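PDB 1BF6: phosphotriesterase homology protein from Escherichia coli, which hydrolyses phosphorylated glyceryl acetates, and also aromatic acetates and propionates, using two zinc ions per subunit. Local coordinates for residues S1-H13 with D279-Q291. Residues are numbered along the deposited sequence; the frame is centred on the assembly and turned at random.
Sequences SFDPTGYTLAHEH and DVMLRENPSQFFQ. With ZN (zinc ion), chain C.
Thr-8 and Pro-286 meet at the centre of the apolar contact, where CB of Thr-8 lies 3.3 Å from CB of Pro-286, closer than two carbons normally pack. Beside them, CZ of Phe-290 approaches CB of Ala-10 at 4.0 Å, and the CB of Phe-290 touches CE2 of Phe-2. With CG anti to the backbone N (chi1 -171°), the Phe-2 ring extends from the N-terminal loop to the helix end, where Gln-291 CG sits over one face, nearer the ring's margin than its middle. Leu-282 CD1 stands squarely over the centre of the Tyr-7 ring, 4.0 Å from its centroid, a CH-pi contact.

These contacts close a TIM barrel of the phosphotriesterase family: the 279-289 part of the C-terminal helix 275-289 crosses strand segment 7-9 at 83°, the segment axes 6.1 Å apart at closest approach, and beyond that strand His-11 and His-13 bind zinc through NE2, with Glu-124 and Asp-242 completing the site. Where the pi-type turn widens the helix and Pro-286 lacks an N-H, the O of Leu-282 accepts from Thr-8 N at 2.8 Å; the nitrogen lies nearly in line with the C=O bond, though its N-H is bent from the line to the oxygen.

At the polar edge, Tyr-7 OH donates to the syn side of Asp-279 OD1 (2.6 Å), 23° out of the carboxylate plane. The other oxygen, OD2, forms a salt bridge with Arg-283 NH1 at 3.3 Å, while NE of this arginine gives a weak bond to Thr-5 O. Shortening Tyr-7 to an alanine is likely to leave Asp-279 OD1 without this hydroxyl donor and Leu-282 CD1 without the ring face it rests on. Both Asp-279 and Arg-283 belong to a beta-D-glucose binding site.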
loop_
_atom_site.group_PDB
_atom_site.type_symbol
_atom_site.label_atom_id
_atom_site.label_comp_id
_atom_site.label_asym_id
_atom_site.label_seq_id
_atom_site.Cartn_x
_atom_site.Cartn_y
_atom_site.Cartn_z
ATOM N N SER A 1 -15.348 7.105 -10.094
ATOM C CA SER A 1 -14.090 6.367 -9.755
ATOM C C SER A 1 -13.428 6.958 -8.497
ATOM O O SER A 1 -14.067 7.000 -7.438
ATOM C CB SER A 1 -13.119 6.380 -10.954
ATOM N N PHE A 2 -12.165 7.390 -8.602
ATOM C CA PHE A 2 -11.445 7.978 -7.468
ATOM C C PHE A 2 -12.130 9.281 -7.040
ATOM O O PHE A 2 -12.407 10.145 -7.867
ATOM C CB PHE A 2 -9.981 8.238 -7.838
ATOM C CG PHE A 2 -9.109 8.634 -6.670
ATOM C CD1 PHE A 2 -9.097 9.950 -6.199
ATOM C CD2 PHE A 2 -8.293 7.698 -6.045
ATOM C CE1 PHE A 2 -8.293 10.328 -5.131
ATOM C CE2 PHE A 2 -7.479 8.070 -4.968
ATOM C CZ PHE A 2 -7.479 9.381 -4.512
ATOM N N ASP A 3 -12.418 9.393 -5.747
ATOM C CA ASP A 3 -13.086 10.566 -5.179
ATOM C C ASP A 3 -12.050 11.374 -4.406
ATOM O O ASP A 3 -11.688 11.015 -3.287
ATOM C CB ASP A 3 -14.207 10.093 -4.244
ATOM C CG ASP A 3 -15.073 11.231 -3.720
ATOM O OD1 ASP A 3 -14.666 12.413 -3.790
ATOM O OD2 ASP A 3 -16.177 10.926 -3.221
ATOM N N PRO A 4 -11.571 12.493 -4.986
ATOM C CA PRO A 4 -10.564 13.344 -4.339
ATOM C C PRO A 4 -11.091 14.187 -3.170
ATOM O O PRO A 4 -10.301 14.799 -2.444
ATOM C CB PRO A 4 -10.068 14.219 -5.490
ATOM C CG PRO A 4 -11.306 14.433 -6.287
ATOM C CD PRO A 4 -11.997 13.070 -6.277
ATOM N N THR A 5 -12.411 14.184 -2.978
ATOM C CA THR A 5 -13.026 14.943 -1.889
ATOM C C THR A 5 -12.989 14.178 -0.563
ATOM O O THR A 5 -13.204 14.762 0.503
ATOM C CB THR A 5 -14.488 15.340 -2.204
ATOM O OG1 THR A 5 -15.334 14.189 -2.125
ATOM C CG2 THR A 5 -14.593 15.955 -3.598
ATOM N N GLY A 6 -12.706 12.878 -0.621
ATOM C CA GLY A 6 -12.654 12.085 0.600
ATOM C C GLY A 6 -11.272 11.559 0.944
ATOM O O GLY A 6 -10.325 11.749 0.182
ATOM N N TYR A 7 -11.159 10.885 2.088
ATOM C CA TYR A 7 -9.896 10.316 2.542
ATOM C C TYR A 7 -9.525 9.047 1.770
ATOM O O TYR A 7 -10.394 8.350 1.231
ATOM C CB TYR A 7 -9.970 9.971 4.028
ATOM C CG TYR A 7 -10.098 11.162 4.960
ATOM C CD1 TYR A 7 -9.435 12.365 4.692
ATOM C CD2 TYR A 7 -10.817 11.057 6.149
ATOM C CE1 TYR A 7 -9.479 13.423 5.590
ATOM C CE2 TYR A 7 -10.870 12.107 7.049
ATOM C CZ TYR A 7 -10.199 13.285 6.768
ATOM O OH TYR A 7 -10.248 14.325 7.659
ATOM N N THR A 8 -8.233 8.735 1.775
ATOM C CA THR A 8 -7.714 7.557 1.089
ATOM C C THR A 8 -6.761 6.778 1.999
ATOM O O THR A 8 -5.847 7.361 2.598
ATOM C CB THR A 8 -6.928 7.966 -0.209
ATOM O OG1 THR A 8 -7.807 8.610 -1.134
ATOM C CG2 THR A 8 -6.293 6.738 -0.871
ATOM N N LEU A 9 -7.008 5.471 2.139
ATOM C CA LEU A 9 -6.126 4.587 2.914
ATOM C C LEU A 9 -5.171 4.089 1.819
ATOM O O LEU A 9 -5.579 3.373 0.914
ATOM C CB LEU A 9 -6.916 3.431 3.537
ATOM C CG LEU A 9 -7.412 3.658 4.977
ATOM C CD1 LEU A 9 -8.190 4.954 5.100
ATOM C CD2 LEU A 9 -8.245 2.469 5.434
ATOM N N ALA A 10 -3.916 4.513 1.913
ATOM C CA ALA A 10 -2.890 4.235 0.902
ATOM C C ALA A 10 -2.361 2.812 0.734
ATOM O O ALA A 10 -1.687 2.528 -0.258
ATOM C CB ALA A 10 -1.715 5.193 1.108
ATOM N N HIS A 11 -2.668 1.922 1.675
ATOM C CA HIS A 11 -2.148 0.549 1.606
ATOM C C HIS A 11 -2.987 -0.412 2.429
ATOM O O HIS A 11 -2.791 -0.534 3.637
ATOM C CB HIS A 11 -0.717 0.520 2.131
ATOM C CG HIS A 11 -0.025 -0.792 1.923
ATOM N ND1 HIS A 11 1.091 -0.953 1.124
ATOM C CD2 HIS A 11 -0.317 -2.028 2.409
ATOM C CE1 HIS A 11 1.443 -2.239 1.144
ATOM N NE2 HIS A 11 0.621 -2.926 1.906
ATOM N N GLU A 12 -3.880 -1.123 1.757
ATOM C CA GLU A 12 -4.764 -2.069 2.417
ATOM C C GLU A 12 -4.981 -3.331 1.600
ATOM O O GLU A 12 -4.620 -3.410 0.421
ATOM C CB GLU A 12 -6.141 -1.430 2.633
ATOM C CG GLU A 12 -6.148 -0.186 3.504
ATOM C CD GLU A 12 -5.608 -0.434 4.891
ATOM O OE1 GLU A 12 -5.676 -1.582 5.384
ATOM O OE2 GLU A 12 -5.109 0.527 5.500
ATOM N N HIS A 13 -5.583 -4.321 2.249
ATOM C CA HIS A 13 -5.950 -5.562 1.603
ATOM C C HIS A 13 -7.398 -5.799 1.949
ATOM O O HIS A 13 -7.763 -5.693 3.118
ATOM C CB HIS A 13 -5.116 -6.728 2.125
ATOM C CG HIS A 13 -3.671 -6.612 1.791
ATOM N ND1 HIS A 13 -3.139 -6.944 0.564
ATOM C CD2 HIS A 13 -2.648 -6.096 2.511
ATOM C CE1 HIS A 13 -1.851 -6.617 0.573
ATOM N NE2 HIS A 13 -1.514 -6.101 1.734
ATOM N N ASP A 279 -5.453 16.334 6.943
ATOM C CA ASP A 279 -6.040 16.294 5.601
ATOM C C ASP A 279 -5.005 16.294 4.473
ATOM O O ASP A 279 -5.277 15.791 3.389
ATOM C CB ASP A 279 -7.094 17.407 5.420
ATOM C CG ASP A 279 -8.352 17.179 6.279
ATOM O OD1 ASP A 279 -8.449 16.125 6.947
ATOM O OD2 ASP A 279 -9.257 18.045 6.275
ATOM N N VAL A 280 -3.820 16.833 4.737
ATOM C CA VAL A 280 -2.760 16.829 3.732
ATOM C C VAL A 280 -2.375 15.360 3.472
ATOM O O VAL A 280 -2.319 14.914 2.317
ATOM C CB VAL A 280 -1.520 17.623 4.200
ATOM C CG1 VAL A 280 -0.314 17.315 3.319
ATOM C CG2 VAL A 280 -1.807 19.111 4.139
ATOM N N MET A 281 -2.179 14.600 4.552
ATOM C CA MET A 281 -1.793 13.196 4.423
ATOM C C MET A 281 -2.912 12.286 3.932
ATOM O O MET A 281 -2.690 11.461 3.042
ATOM C CB MET A 281 -1.221 12.667 5.743
ATOM C CG MET A 281 -0.011 13.445 6.266
ATOM S SD MET A 281 0.582 12.838 7.867
ATOM C CE MET A 281 -0.572 13.631 8.994
ATOM N N LEU A 282 -4.124 12.465 4.462
ATOM C CA LEU A 282 -5.259 11.620 4.090
ATOM C C LEU A 282 -6.053 11.955 2.833
ATOM O O LEU A 282 -6.677 11.071 2.249
ATOM C CB LEU A 282 -6.236 11.481 5.268
ATOM C CG LEU A 282 -5.778 10.688 6.495
ATOM C CD1 LEU A 282 -6.911 10.684 7.540
ATOM C CD2 LEU A 282 -5.422 9.251 6.090
ATOM N N ARG A 283 -6.072 13.226 2.433
ATOM C CA ARG A 283 -6.835 13.613 1.254
ATOM C C ARG A 283 -6.000 14.233 0.138
ATOM O O ARG A 283 -6.051 13.767 -1.000
ATOM C CB ARG A 283 -7.982 14.569 1.634
ATOM C CG ARG A 283 -8.857 15.019 0.453
ATOM C CD ARG A 283 -9.621 16.310 0.764
ATOM N NE ARG A 283 -10.502 16.127 1.914
ATOM C CZ ARG A 283 -10.594 16.951 2.961
ATOM N NH1 ARG A 283 -9.864 18.062 3.034
ATOM N NH2 ARG A 283 -11.385 16.619 3.978
ATOM N N GLU A 284 -5.234 15.276 0.458
ATOM C CA GLU A 284 -4.445 15.968 -0.556
ATOM C C GLU A 284 -3.419 15.080 -1.245
ATOM O O GLU A 284 -3.468 14.894 -2.466
ATOM C CB GLU A 284 -3.760 17.196 0.029
ATOM C CG GLU A 284 -4.731 18.245 0.549
ATOM C CD GLU A 284 -4.064 19.593 0.812
ATOM O OE1 GLU A 284 -2.945 19.834 0.290
ATOM O OE2 GLU A 284 -4.669 20.419 1.533
ATOM N N ASN A 285 -2.519 14.511 -0.457
ATOM C CA ASN A 285 -1.473 13.641 -0.991
ATOM C C ASN A 285 -1.978 12.517 -1.901
ATOM O O ASN A 285 -1.506 12.385 -3.025
ATOM C CB ASN A 285 -0.580 13.086 0.137
ATOM C CG ASN A 285 0.307 14.146 0.757
ATOM O OD1 ASN A 285 0.342 15.291 0.306
ATOM N ND2 ASN A 285 1.031 13.770 1.797
ATOM N N PRO A 286 -2.951 11.708 -1.444
ATOM C CA PRO A 286 -3.470 10.617 -2.281
ATOM C C PRO A 286 -4.090 11.112 -3.590
ATOM O O PRO A 286 -3.908 10.497 -4.648
ATOM C CB PRO A 286 -4.534 9.982 -1.391
ATOM C CG PRO A 286 -4.013 10.206 -0.020
ATOM C CD PRO A 286 -3.522 11.634 -0.084
ATOM N N SER A 287 -4.861 12.197 -3.504
ATOM C CA SER A 287 -5.498 12.776 -4.683
ATOM C C SER A 287 -4.449 13.187 -5.721
ATOM O O SER A 287 -4.666 13.020 -6.912
ATOM C CB SER A 287 -6.344 13.989 -4.292
ATOM O OG SER A 287 -7.412 13.604 -3.440
ATOM N N GLN A 288 -3.309 13.692 -5.256
ATOM C CA GLN A 288 -2.229 14.119 -6.143
ATOM C C GLN A 288 -1.411 12.935 -6.660
ATOM O O GLN A 288 -0.970 12.936 -7.814
ATOM C CB GLN A 288 -1.283 15.087 -5.415
ATOM C CG GLN A 288 -1.959 16.331 -4.834
ATOM C CD GLN A 288 -1.036 17.179 -3.952
ATOM O OE1 GLN A 288 0.012 16.714 -3.480
ATOM N NE2 GLN A 288 -1.437 18.427 -3.710
ATOM N N PHE A 289 -1.256 11.905 -5.827
ATOM C CA PHE A 289 -0.433 10.748 -6.180
ATOM C C PHE A 289 -1.090 9.622 -6.967
ATOM O O PHE A 289 -0.543 9.171 -7.982
ATOM C CB PHE A 289 0.230 10.182 -4.912
ATOM C CG PHE A 289 1.213 9.071 -5.173
ATOM C CD1 PHE A 289 0.785 7.739 -5.247
ATOM C CD2 PHE A 289 2.561 9.355 -5.345
ATOM C CE1 PHE A 289 1.697 6.706 -5.491
ATOM C CE2 PHE A 289 3.489 8.326 -5.589
ATOM C CZ PHE A 289 3.050 7.000 -5.661
ATOM N N PHE A 290 -2.247 9.168 -6.500
ATOM C CA PHE A 290 -2.961 8.048 -7.111
ATOM C C PHE A 290 -3.729 8.310 -8.384
ATOM O O PHE A 290 -4.146 7.366 -9.063
ATOM C CB PHE A 290 -3.866 7.363 -6.074
ATOM C CG PHE A 290 -3.104 6.758 -4.939
ATOM C CD1 PHE A 290 -2.258 5.666 -5.156
ATOM C CD2 PHE A 290 -3.152 7.323 -3.671
ATOM C CE1 PHE A 290 -1.464 5.152 -4.121
ATOM C CE2 PHE A 290 -2.361 6.818 -2.627
ATOM C CZ PHE A 290 -1.515 5.732 -2.851
ATOM N N GLN A 291 -3.908 9.581 -8.724
ATOM C CA GLN A 291 -4.636 9.927 -9.932
ATOM C C GLN A 291 -3.723 10.094 -11.147
ATOM O O GLN A 291 -4.218 9.834 -12.263
ATOM C CB GLN A 291 -5.489 11.170 -9.686
ATOM C CG GLN A 291 -6.514 10.945 -8.581
ATOM C CD GLN A 291 -7.585 12.002 -8.554
ATOM O OE1 GLN A 291 -7.401 13.072 -7.971
ATOM N NE2 GLN A 291 -8.714 11.714 -9.195
ATOM O OXT GLN A 291 -2.524 10.429 -10.968
HETATM ZN ZN ZN C . 0.296 -5.124 2.408
HETATM O O HOH W 1 -8.201 11.281 -1.445
HETATM O O HOH W 2 -2.982 8.577 3.092
#